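Local coordinates for protein thioredoxin reductase (Clostridium acetobutylicum ATCC 824, PDB 6GNA) that probably reduces thioredoxin through a bound flavin and a redox-active disulfide, taking its electrons from ferredoxin rather than from a pyridine nucleotide, at residues Y93-I96 with D101-E104; A105-L110 with L278-K283; C137-Y142 with A160-E165; Y171-Y176 with E203-K208. All coordinates share one frame; numbering follows the deposited sequence.

Overall arrangement
The four contacts fall into two groups. Contacts 1 and 2 have centres about 14 Å apart and touch directly, Phe94 N lying 2.9 Å from Ala105 O in a probable hydrogen bond as strand 102-105 leads into strand 108-110. They build the part of the fold that holds the FAD, the side chain of Ile96 standing about 8 Å from it. Contacts 3 and 4, centres about 17 Å apart, belong to the other Rossmann-like domain, where Ala160 packs on Tyr172, and contact 3 begins at Cys137 of the Cys134-Cys137 disulfide. Contacts 1 and 4 are about 32 Å apart between centres, on opposite sides of the chain's centre.

Contact 1: residues Y93-I96 with D101-E104; sequences YFSI and DTYE
Two first torsions bring Tyr93 and Glu104 together. In Tyr93, CG sits between the backbone N and the carbonyl carbon (chi1 66°), while in Glu104 it lies anti to the carbonyl carbon (chi1 -78°) and the chain then runs out straight. The carboxylate therefore crosses the phenol at a slant, with Glu104 CD 3.8 Å from Tyr93 CE2 and the two planes 46° apart, neither stacked nor perpendicular. Ser95 pairs with Glu104 on the same face, and a water links them, giving a hydrogen to Glu104 OE2 and bonding to Ser95 OG. Beneath, the backbone does the joining. Ile96 N donates to Tyr103 O at 2.7 Å, and Tyr103 N returns the bond to Ile96 O at 2.9 Å, closing a hydrogen-bonded antiparallel pair. Next to it, Phe94 O receives a CA-H contact from Glu104 CA at 3.2 Å within the non-hydrogen-bonded step. The other face carries Ile96 and Tyr103, whose CB atoms pack 4.1 Å apart; the Tyr103 ring meets Phe35 edge-to-face, and Ile96 leans on Val84. Strand 84-89 borders the pair beyond Ser95 and strand 4-7 beyond Glu104. Together 84-89, 94-98 and 102-105 make a beta-meander, a hallmark of the FAD-binding domain in the pyridine nucleotide-disulphide oxidoreductase family.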
loop_
_atom_site.group_PDB
_atom_site.type_symbol
_atom_site.label_atom_id
_atom_site.label_comp_id
_atom_site.label_asym_id
_atom_site.label_seq_id
_atom_site.Cartn_x
_atom_site.Cartn_y
_atom_site.Cartn_z
ATOM N N TYR A 93 26.487 -1.020 1.437
ATOM C CA TYR A 93 25.878 -2.302 1.767
ATOM C C TYR A 93 25.541 -2.316 3.249
ATOM O O TYR A 93 25.750 -1.338 3.975
ATOM C CB TYR A 93 26.808 -3.481 1.482
ATOM C CG TYR A 93 28.035 -3.489 2.369
ATOM C CD1 TYR A 93 29.084 -2.601 2.145
ATOM C CD2 TYR A 93 28.149 -4.382 3.430
ATOM C CE1 TYR A 93 30.208 -2.602 2.951
ATOM C CE2 TYR A 93 29.271 -4.392 4.236
ATOM C CZ TYR A 93 30.296 -3.501 3.991
ATOM O OH TYR A 93 31.406 -3.515 4.802
ATOM N N PHE A 94 25.046 -3.458 3.702
ATOM C CA PHE A 94 24.613 -3.602 5.079
ATOM C C PHE A 94 25.189 -4.883 5.643
ATOM O O PHE A 94 25.126 -5.933 4.998
ATOM C CB PHE A 94 23.090 -3.615 5.152
ATOM C CG PHE A 94 22.461 -2.362 4.601
ATOM C CD1 PHE A 94 22.205 -2.235 3.250
ATOM C CD2 PHE A 94 22.156 -1.305 5.443
ATOM C CE1 PHE A 94 21.642 -1.074 2.748
ATOM C CE2 PHE A 94 21.603 -0.135 4.940
ATOM C CZ PHE A 94 21.340 -0.031 3.600
ATOM N N SER A 95 25.754 -4.782 6.838
ATOM C CA SER A 95 26.168 -5.942 7.606
ATOM C C SER A 95 25.036 -6.298 8.560
ATOM O O SER A 95 24.559 -5.450 9.318
ATOM C CB SER A 95 27.432 -5.597 8.387
ATOM O OG SER A 95 28.000 -6.744 8.982
ATOM N N ILE A 96 24.610 -7.551 8.521
ATOM C CA ILE A 96 23.406 -7.993 9.219
ATOM C C ILE A 96 23.822 -9.023 10.253
ATOM O O ILE A 96 24.230 -10.136 9.895
ATOM C CB ILE A 96 22.375 -8.569 8.251
ATOM C CG1 ILE A 96 21.955 -7.494 7.250
ATOM C CG2 ILE A 96 21.158 -9.097 9.020
ATOM C CD1 ILE A 96 21.098 -8.007 6.125
ATOM N N ASP A 101 24.220 -16.545 12.273
ATOM C CA ASP A 101 25.301 -16.104 11.400
ATOM C C ASP A 101 25.152 -14.634 10.996
ATOM O O ASP A 101 24.119 -13.996 11.209
ATOM C CB ASP A 101 25.351 -16.980 10.150
ATOM C CG ASP A 101 25.760 -18.409 10.462
ATOM O OD1 ASP A 101 26.611 -18.599 11.355
ATOM O OD2 ASP A 101 25.224 -19.336 9.822
ATOM N N THR A 102 26.221 -14.110 10.401
ATOM C CA THR A 102 26.289 -12.743 9.910
ATOM C C THR A 102 26.111 -12.760 8.398
ATOM O O THR A 102 26.543 -13.698 7.723
ATOM C CB THR A 102 27.647 -12.133 10.293
ATOM O OG1 THR A 102 27.746 -12.042 11.725
ATOM C CG2 THR A 102 27.816 -10.754 9.701
ATOM N N TYR A 103 25.444 -11.740 7.870
ATOM C CA TYR A 103 25.163 -11.655 6.446
ATOM C C TYR A 103 25.520 -10.267 5.946
ATOM O O TYR A 103 25.627 -9.314 6.717
ATOM C CB TYR A 103 23.680 -11.897 6.147
ATOM C CG TYR A 103 23.159 -13.225 6.640
ATOM C CD1 TYR A 103 22.861 -13.415 7.982
ATOM C CD2 TYR A 103 22.951 -14.289 5.765
ATOM C CE1 TYR A 103 22.390 -14.624 8.450
ATOM C CE2 TYR A 103 22.478 -15.514 6.228
ATOM C CZ TYR A 103 22.189 -15.669 7.570
ATOM O OH TYR A 103 21.715 -16.863 8.056
ATOM N N GLU A 104 25.717 -10.169 4.641
ATOM C CA GLU A 104 25.831 -8.887 3.968
ATOM C C GLU A 104 24.772 -8.824 2.880
ATOM O O GLU A 104 24.469 -9.832 2.232
ATOM C CB GLU A 104 27.223 -8.688 3.373
ATOM C CG GLU A 104 28.241 -8.297 4.426
ATOM C CD GLU A 104 29.644 -8.159 3.884
ATOM O OE1 GLU A 104 29.821 -8.169 2.648
ATOM O OE2 GLU A 104 30.575 -8.033 4.708
HETATM O O HOH W 1 29.832 -7.758 7.626
#

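Contact 2: residues A105-L110 with L278-K283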
loop_
_atom_site.group_PDB
_atom_site.type_symbol
_atom_site.label_atom_id
_atom_site.label_comp_id
_atom_site.label_asym_id
_atom_site.label_seq_id
_atom_site.Cartn_x
_atom_site.Cartn_y
_atom_site.Cartn_z
ATOM N N ALA A 105 24.194 -7.641 2.700
ATOM C CA ALA A 105 23.182 -7.443 1.678
ATOM C C ALA A 105 23.327 -6.061 1.061
ATOM O O ALA A 105 23.674 -5.096 1.748
ATOM C CB ALA A 105 21.766 -7.623 2.244
ATOM N N SER A 106 23.063 -5.968 -0.241
ATOM C CA SER A 106 23.167 -4.680 -0.913
ATOM C C SER A 106 22.007 -3.766 -0.533
ATOM O O SER A 106 22.191 -2.554 -0.357
ATOM C CB SER A 106 23.213 -4.888 -2.427
ATOM O OG SER A 106 24.351 -5.646 -2.803
ATOM N N LYS A 107 20.812 -4.329 -0.404
ATOM C CA LYS A 107 19.617 -3.578 -0.042
ATOM C C LYS A 107 18.955 -4.286 1.126
ATOM O O LYS A 107 18.998 -5.511 1.222
ATOM C CB LYS A 107 18.602 -3.513 -1.197
ATOM C CG LYS A 107 19.188 -3.053 -2.531
ATOM C CD LYS A 107 19.620 -1.608 -2.482
ATOM C CE LYS A 107 20.280 -1.181 -3.788
ATOM N NZ LYS A 107 20.763 0.214 -3.727
ATOM N N VAL A 108 18.332 -3.510 2.002
ATOM C CA VAL A 108 17.614 -4.046 3.152
ATOM C C VAL A 108 16.189 -3.513 3.113
ATOM O O VAL A 108 15.978 -2.332 2.815
ATOM C CB VAL A 108 18.297 -3.662 4.480
ATOM C CG1 VAL A 108 17.411 -3.957 5.668
ATOM C CG2 VAL A 108 19.632 -4.384 4.616
ATOM N N ILE A 109 15.215 -4.381 3.406
ATOM C CA ILE A 109 13.818 -3.976 3.567
ATOM C C ILE A 109 13.412 -4.314 5.000
ATOM O O ILE A 109 13.328 -5.486 5.370
ATOM C CB ILE A 109 12.897 -4.658 2.552
ATOM C CG1 ILE A 109 13.326 -4.311 1.118
ATOM C CG2 ILE A 109 11.437 -4.217 2.778
ATOM C CD1 ILE A 109 12.575 -5.075 0.049
ATOM N N LEU A 110 13.176 -3.289 5.800
ATOM C CA LEU A 110 12.749 -3.474 7.180
ATOM C C LEU A 110 11.258 -3.769 7.185
ATOM O O LEU A 110 10.462 -2.970 6.692
ATOM C CB LEU A 110 13.030 -2.188 7.962
ATOM C CG LEU A 110 14.488 -1.712 7.961
ATOM C CD1 LEU A 110 14.638 -0.410 8.691
ATOM C CD2 LEU A 110 15.379 -2.780 8.614
ATOM N N LEU A 278 10.086 -3.583 -5.298
ATOM C CA LEU A 278 10.245 -3.194 -6.696
ATOM C C LEU A 278 11.215 -2.034 -6.837
ATOM O O LEU A 278 11.973 -1.974 -7.810
ATOM C CB LEU A 278 8.883 -2.865 -7.308
ATOM C CG LEU A 278 7.949 -4.071 -7.421
ATOM C CD1 LEU A 278 6.602 -3.635 -7.993
ATOM C CD2 LEU A 278 8.553 -5.196 -8.268
ATOM N N ASN A 279 11.231 -1.129 -5.862
ATOM C CA ASN A 279 12.194 -0.035 -5.896
ATOM C C ASN A 279 13.599 -0.547 -5.621
ATOM O O ASN A 279 14.550 -0.161 -6.307
ATOM C CB ASN A 279 11.786 1.061 -4.910
ATOM C CG ASN A 279 10.849 2.073 -5.527
ATOM O OD1 ASN A 279 11.180 2.689 -6.540
ATOM N ND2 ASN A 279 9.671 2.245 -4.945
ATOM N N ALA A 280 13.745 -1.451 -4.647
ATOM C CA ALA A 280 15.058 -2.015 -4.368
ATOM C C ALA A 280 15.611 -2.743 -5.587
ATOM O O ALA A 280 16.798 -2.612 -5.912
ATOM C CB ALA A 280 14.965 -2.952 -3.169
ATOM N N VAL A 281 14.769 -3.520 -6.274
ATOM C CA VAL A 281 15.220 -4.245 -7.461
ATOM C C VAL A 281 15.645 -3.271 -8.546
ATOM O O VAL A 281 16.653 -3.480 -9.234
ATOM C CB VAL A 281 14.103 -5.184 -7.961
ATOM C CG1 VAL A 281 14.420 -5.721 -9.365
ATOM C CG2 VAL A 281 13.889 -6.327 -6.989
ATOM N N GLU A 282 14.864 -2.208 -8.738
ATOM C CA GLU A 282 15.205 -1.215 -9.745
ATOM C C GLU A 282 16.586 -0.642 -9.478
ATOM O O GLU A 282 17.407 -0.514 -10.393
ATOM C CB GLU A 282 14.165 -0.093 -9.749
ATOM C CG GLU A 282 14.417 0.973 -10.809
ATOM C CD GLU A 282 13.429 2.120 -10.733
ATOM O OE1 GLU A 282 12.733 2.244 -9.701
ATOM O OE2 GLU A 282 13.352 2.903 -11.704
ATOM N N LYS A 283 16.859 -0.294 -8.218
ATOM C CA LYS A 283 18.160 0.269 -7.866
ATOM C C LYS A 283 19.293 -0.729 -8.096
ATOM O O LYS A 283 20.411 -0.323 -8.438
ATOM C CB LYS A 283 18.155 0.760 -6.419
ATOM C CG LYS A 283 17.270 1.979 -6.151
ATOM C CD LYS A 283 17.813 3.284 -6.720
ATOM C CE LYS A 283 17.367 4.454 -5.846
ATOM N NZ LYS A 283 17.362 5.765 -6.535
HETATM O O HOH W 2 21.814 1.132 -6.091
#
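Lys107 and Ala280 make the buried, closely surrounded part of this contact, where the chain turns its corner before strand 108-110 and meets the long helix 266-286. The two CB atoms face each other at 4.2 Å, and Lys107 CG lies the same distance from Ala280 O, so the first carbons of the lysine rest on a methyl and a carbonyl of the helix with nothing polar exchanged. Around them the packing is apolar: Lys107 also touches Leu284, Ile109 lies on Ala276 and Ala277 one turn back along the helix, and Val281 reaches Ile9 of the neighbouring strand. In fold terms, the carboxy-terminal helix is laid along the five-stranded parallel sheet of the FAD-binding domain, a Rossmann-like layering in which chain from the far end of the sequence returns to cover strands formed near its start. Beyond the buried part the contact opens toward solvent. Lys107 bends at its second torsion (chi2 -67°) and then runs extended, which carries CE to 3.9 Å and NZ to 3.8 Å from Lys283 CB. The two lysine chains cross at about a right angle, and Lys283 leads its own amine away, so that Lys107 NZ and Lys283 NZ end 7.1 Å apart. Instead of a direct partner across the contact, Lys107 NZ donates to a water at 2.7 Å, and that water gives a hydrogen to Lys283 O over a longer 3.1 Å.

Contact 3: residues C137-Y142 with A160-E165; sequences CDAPLY and ANYLAE
Leu163 reaches across from helix 155-163 to Ala139, and its chain can be followed atom by atom. Its CB is still 5.6 Å from Ala139 CB, and CG closes the gap to 4.5 Å. At the end the two branches rest together against the alanine methyl, CD1 and CD2 each 3.9 Å from Ala139 CB, and CD1 also lies close to Ala139 CA. The first torsion of the leucine, -98°, departs from a staggered value and turns the fork toward its target, although the bond leaving CA does not aim there. The same methyl has a second neighbour. Tyr162 carries its ring with CG anti to the backbone N (chi1 -179°), and presents CE2 to Ala139 CB at 3.8 Å, the methyl lying near the ring plane, at its edge rather than over a face. Helix 155-163 follows strand 146-151 in the Rossmann-like domain that in relatives binds NADPH; here it abuts the chain just after the CxxC motif, whose Cys134 and Cys137 are joined as a disulfide, probably the redox-active one. Cys137 begins the segment but points away from the helix. Its chain runs on into a 3-10 turn, in which Leu141 N bonds Asp138 O at 3.0 Å and Tyr142 N bonds Ala139 O at 2.9 Å, setting the alanine methyl against the helix. Thr136 touches Tyr162 and Ala135 touches Leu163, while Leu166 adds to the cover over Ala139.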
loop_
_atom_site.group_PDB
_atom_site.type_symbol
_atom_site.label_atom_id
_atom_site.label_comp_id
_atom_site.label_asym_id
_atom_site.label_seq_id
_atom_site.Cartn_x
_atom_site.Cartn_y
_atom_site.Cartn_z
ATOM N N CYS A 137 24.711 -10.032 22.403
ATOM C CA CYS A 137 25.600 -8.999 21.884
ATOM C C CYS A 137 26.472 -8.406 22.994
ATOM O O CYS A 137 27.678 -8.198 22.808
ATOM C CB CYS A 137 24.766 -7.900 21.207
ATOM S SG CYS A 137 23.536 -8.424 19.900
ATOM N N ASP A 138 25.884 -8.138 24.162
ATOM C CA ASP A 138 26.587 -7.481 25.256
ATOM C C ASP A 138 27.154 -8.463 26.262
ATOM O O ASP A 138 27.653 -8.033 27.306
ATOM C CB ASP A 138 25.661 -6.503 25.991
ATOM C CG ASP A 138 25.235 -5.339 25.129
ATOM O OD1 ASP A 138 25.736 -5.223 23.991
ATOM O OD2 ASP A 138 24.395 -4.538 25.596
ATOM N N ALA A 139 27.101 -9.762 25.972
ATOM C CA ALA A 139 27.408 -10.770 26.985
ATOM C C ALA A 139 28.774 -10.581 27.612
ATOM O O ALA A 139 28.869 -10.669 28.848
ATOM C CB ALA A 139 27.253 -12.178 26.402
ATOM N N PRO A 140 29.856 -10.349 26.858
ATOM C CA PRO A 140 31.169 -10.216 27.514
ATOM C C PRO A 140 31.200 -9.127 28.564
ATOM O O PRO A 140 31.956 -9.236 29.536
ATOM C CB PRO A 140 32.122 -9.909 26.349
ATOM C CG PRO A 140 31.440 -10.435 25.140
ATOM C CD PRO A 140 29.965 -10.245 25.392
ATOM N N LEU A 141 30.402 -8.078 28.389
ATOM C CA LEU A 141 30.353 -6.974 29.337
ATOM C C LEU A 141 29.806 -7.410 30.691
ATOM O O LEU A 141 30.071 -6.744 31.698
ATOM C CB LEU A 141 29.476 -5.877 28.732
ATOM C CG LEU A 141 29.577 -4.412 29.141
ATOM C CD1 LEU A 141 31.003 -3.898 29.076
ATOM C CD2 LEU A 141 28.681 -3.615 28.202
ATOM N N TYR A 142 29.056 -8.518 30.734
ATOM C CA TYR A 142 28.427 -9.008 31.955
ATOM C C TYR A 142 29.082 -10.287 32.465
ATOM O O TYR A 142 28.505 -10.998 33.294
ATOM C CB TYR A 142 26.915 -9.164 31.750
ATOM C CG TYR A 142 26.293 -7.810 31.536
ATOM C CD1 TYR A 142 25.928 -7.015 32.613
ATOM C CD2 TYR A 142 26.140 -7.290 30.256
ATOM C CE1 TYR A 142 25.392 -5.748 32.418
ATOM C CE2 TYR A 142 25.613 -6.027 30.054
ATOM C CZ TYR A 142 25.239 -5.261 31.137
ATOM O OH TYR A 142 24.709 -3.998 30.946
ATOM N N ALA A 160 19.251 -16.344 27.437
ATOM C CA ALA A 160 19.476 -16.621 28.856
ATOM C C ALA A 160 20.426 -17.797 29.043
ATOM O O ALA A 160 21.317 -17.757 29.898
ATOM C CB ALA A 160 18.139 -16.922 29.533
ATOM N N ASN A 161 20.225 -18.873 28.278
ATOM C CA ASN A 161 21.104 -20.031 28.401
ATOM C C ASN A 161 22.541 -19.665 28.069
ATOM O O ASN A 161 23.477 -20.131 28.731
ATOM C CB ASN A 161 20.618 -21.169 27.507
ATOM C CG ASN A 161 19.306 -21.748 27.973
ATOM O OD1 ASN A 161 18.986 -21.696 29.161
ATOM N ND2 ASN A 161 18.526 -22.271 27.038
ATOM N N TYR A 162 22.737 -18.859 27.027
ATOM C CA TYR A 162 24.086 -18.440 26.674
ATOM C C TYR A 162 24.693 -17.583 27.776
ATOM O O TYR A 162 25.866 -17.748 28.130
ATOM C CB TYR A 162 24.060 -17.670 25.351
ATOM C CG TYR A 162 25.427 -17.212 24.899
ATOM C CD1 TYR A 162 26.340 -18.116 24.368
ATOM C CD2 TYR A 162 25.812 -15.882 25.008
ATOM C CE1 TYR A 162 27.598 -17.710 23.959
ATOM C CE2 TYR A 162 27.075 -15.467 24.604
ATOM C CZ TYR A 162 27.960 -16.388 24.077
ATOM O OH TYR A 162 29.215 -15.994 23.667
ATOM N N LEU A 163 23.919 -16.642 28.316
ATOM C CA LEU A 163 24.465 -15.763 29.340
ATOM C C LEU A 163 24.839 -16.524 30.593
ATOM O O LEU A 163 25.729 -16.090 31.323
ATOM C CB LEU A 163 23.477 -14.649 29.688
ATOM C CG LEU A 163 23.717 -13.300 29.005
ATOM C CD1 LEU A 163 25.011 -12.673 29.505
ATOM C CD2 LEU A 163 23.749 -13.448 27.483
ATOM N N ALA A 164 24.176 -17.652 30.860
ATOM C CA ALA A 164 24.493 -18.415 32.064
ATOM C C ALA A 164 25.915 -18.952 32.037
ATOM O O ALA A 164 26.450 -19.312 33.091
ATOM C CB ALA A 164 23.485 -19.547 32.239
ATOM N N GLU A 165 26.551 -18.985 30.865
ATOM C CA GLU A 165 27.937 -19.416 30.757
ATOM C C GLU A 165 28.938 -18.326 31.120
ATOM O O GLU A 165 30.122 -18.632 31.278
ATOM C CB GLU A 165 28.219 -19.879 29.324
ATOM C CG GLU A 165 27.228 -20.906 28.784
ATOM C CD GLU A 165 27.408 -22.278 29.404
ATOM O OE1 GLU A 165 28.552 -22.623 29.769
ATOM O OE2 GLU A 165 26.404 -23.012 29.526
#

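Contact 4: residues Y171-Y176 with E203-K208; sequences YYVPRY and EKLKLK
Between the Rossmann-like parallel sheet and the small antiparallel sheet beside it, Val173 meets Leu207 and Leu205 in a buried apolar seam. The strands themselves stand well apart, Val173 CA and Leu207 CA being 9.7 Å from each other, and no hydrogen bond crosses; branched side chains span the interval. Val173 places CG1 anti to its backbone N (chi1 -176°), and both methyls face the leucines. Leu207 comes in tip to tip, CD2 lying 4.0 Å from Val173 CG1 and 4.1 Å from Val173 CG2. Leu205, from the same face of its strand, adds a looser approach, its CD2 4.3 Å from Val173 CG2. Polar pairing lies at the opposite side of strand 169-174. There Tyr172 OH donates to Tyr176 OH at 2.7 Å, approaching in the plane of the Tyr176 ring, and Tyr176 OH also bonds to Glu157 of the helix 155-163. Strand 202-207 is the middle of three antiparallel strands, with 193-198 and 211-213 at its flanks. A parallel sheet with such an antiparallel three-stranded layer against it is the build of the second dinucleotide-binding-like domain in thioredoxin reductases of this family.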
loop_
_atom_site.group_PDB
_atom_site.type_symbol
_atom_site.label_atom_id
_atom_site.label_comp_id
_atom_site.label_asym_id
_atom_site.label_seq_id
_atom_site.Cartn_x
_atom_site.Cartn_y
_atom_site.Cartn_z
ATOM N N TYR A 171 18.768 -14.407 35.818
ATOM C CA TYR A 171 17.342 -14.507 36.080
ATOM C C TYR A 171 16.601 -14.370 34.765
ATOM O O TYR A 171 16.964 -13.545 33.921
ATOM C CB TYR A 171 16.870 -13.367 36.985
ATOM C CG TYR A 171 17.518 -13.312 38.346
ATOM C CD1 TYR A 171 17.120 -14.173 39.356
ATOM C CD2 TYR A 171 18.500 -12.378 38.633
ATOM C CE1 TYR A 171 17.702 -14.117 40.610
ATOM C CE2 TYR A 171 19.080 -12.312 39.880
ATOM C CZ TYR A 171 18.677 -13.183 40.864
ATOM O OH TYR A 171 19.258 -13.113 42.115
ATOM N N TYR A 172 15.541 -15.163 34.603
ATOM C CA TYR A 172 14.665 -15.075 33.436
ATOM C C TYR A 172 13.247 -14.756 33.890
ATOM O O TYR A 172 12.646 -15.515 34.656
ATOM C CB TYR A 172 14.687 -16.363 32.620
ATOM C CG TYR A 172 13.966 -16.262 31.288
ATOM C CD1 TYR A 172 14.560 -15.613 30.221
ATOM C CD2 TYR A 172 12.707 -16.820 31.093
ATOM C CE1 TYR A 172 13.942 -15.512 29.010
ATOM C CE2 TYR A 172 12.075 -16.716 29.869
ATOM C CZ TYR A 172 12.703 -16.052 28.839
ATOM O OH TYR A 172 12.126 -15.930 27.605
ATOM N N VAL A 173 12.721 -13.641 33.406
ATOM C CA VAL A 173 11.375 -13.171 33.721
ATOM C C VAL A 173 10.523 -13.361 32.471
ATOM O O VAL A 173 10.586 -12.537 31.551
ATOM C CB VAL A 173 11.386 -11.695 34.145
ATOM C CG1 VAL A 173 10.003 -11.246 34.551
ATOM C CG2 VAL A 173 12.355 -11.460 35.301
ATOM N N PRO A 174 9.712 -14.411 32.393
ATOM C CA PRO A 174 8.928 -14.642 31.174
ATOM C C PRO A 174 7.743 -13.698 31.081
ATOM O O PRO A 174 7.072 -13.406 32.074
ATOM C CB PRO A 174 8.459 -16.089 31.342
ATOM C CG PRO A 174 8.386 -16.281 32.826
ATOM C CD PRO A 174 9.511 -15.468 33.397
ATOM N N ARG A 175 7.464 -13.252 29.857
ATOM C CA ARG A 175 6.300 -12.409 29.582
ATOM C C ARG A 175 5.320 -13.095 28.642
ATOM O O ARG A 175 4.582 -12.434 27.906
ATOM C CB ARG A 175 6.725 -11.065 29.008
ATOM C CG ARG A 175 7.854 -10.403 29.789
ATOM C CD ARG A 175 7.489 -10.178 31.239
ATOM N NE ARG A 175 6.348 -9.278 31.390
ATOM C CZ ARG A 175 5.213 -9.577 32.017
ATOM N NH1 ARG A 175 5.037 -10.762 32.587
ATOM N NH2 ARG A 175 4.244 -8.672 32.084
ATOM N N TYR A 176 5.325 -14.421 28.654
ATOM C CA TYR A 176 4.410 -15.248 27.887
ATOM C C TYR A 176 4.269 -16.554 28.654
ATOM O O TYR A 176 5.113 -16.891 29.491
ATOM C CB TYR A 176 4.952 -15.539 26.481
ATOM C CG TYR A 176 6.337 -16.123 26.536
ATOM C CD1 TYR A 176 7.442 -15.300 26.632
ATOM C CD2 TYR A 176 6.544 -17.498 26.538
ATOM C CE1 TYR A 176 8.709 -15.811 26.716
ATOM C CE2 TYR A 176 7.823 -18.025 26.615
ATOM C CZ TYR A 176 8.902 -17.177 26.707
ATOM O OH TYR A 176 10.182 -17.656 26.799
ATOM N N GLU A 203 20.917 -0.961 39.004
ATOM C CA GLU A 203 21.224 -1.680 40.232
ATOM C C GLU A 203 20.198 -2.750 40.572
ATOM O O GLU A 203 20.558 -3.763 41.181
ATOM C CB GLU A 203 21.343 -0.692 41.403
ATOM C CG GLU A 203 22.437 0.334 41.184
ATOM C CD GLU A 203 22.534 1.343 42.312
ATOM O OE1 GLU A 203 22.370 0.947 43.485
ATOM O OE2 GLU A 203 22.768 2.535 42.023
ATOM N N LYS A 204 18.940 -2.571 40.185
ATOM C CA LYS A 204 17.915 -3.524 40.581
ATOM C C LYS A 204 16.776 -3.514 39.577
ATOM O O LYS A 204 16.528 -2.511 38.904
ATOM C CB LYS A 204 17.363 -3.193 41.974
ATOM N N LEU A 205 16.095 -4.650 39.484
ATOM C CA LEU A 205 14.800 -4.747 38.820
ATOM C C LEU A 205 13.756 -4.967 39.901
ATOM O O LEU A 205 13.825 -5.956 40.639
ATOM C CB LEU A 205 14.764 -5.898 37.815
ATOM C CG LEU A 205 13.381 -6.122 37.174
ATOM C CD1 LEU A 205 12.919 -4.904 36.370
ATOM C CD2 LEU A 205 13.364 -7.354 36.290
ATOM N N LYS A 206 12.817 -4.032 40.019
ATOM C CA LYS A 206 11.708 -4.162 40.951
ATOM C C LYS A 206 10.562 -4.887 40.254
ATOM O O LYS A 206 10.188 -4.534 39.133
ATOM C CB LYS A 206 11.235 -2.783 41.425
ATOM C CG LYS A 206 12.194 -2.043 42.336
ATOM C CD LYS A 206 11.556 -0.741 42.809
ATOM C CE LYS A 206 12.524 0.123 43.604
ATOM N NZ LYS A 206 12.921 -0.502 44.893
ATOM N N LEU A 207 10.025 -5.907 40.911
ATOM C CA LEU A 207 8.860 -6.628 40.428
ATOM C C LEU A 207 7.760 -6.523 41.479
ATOM O O LEU A 207 7.968 -5.994 42.571
ATOM C CB LEU A 207 9.217 -8.086 40.087
ATOM C CG LEU A 207 10.359 -8.195 39.058
ATOM C CD1 LEU A 207 11.715 -8.469 39.751
ATOM C CD2 LEU A 207 10.083 -9.233 37.959
ATOM N N LYS A 208 6.565 -7.013 41.144
ATOM C CA LYS A 208 5.419 -6.785 42.025
ATOM C C LYS A 208 5.649 -7.349 43.427
ATOM O O LYS A 208 5.256 -6.727 44.421
ATOM C CB LYS A 208 4.144 -7.366 41.411
ATOM C CG LYS A 208 3.317 -6.338 40.664
ATOM C CD LYS A 208 4.030 -5.881 39.415
#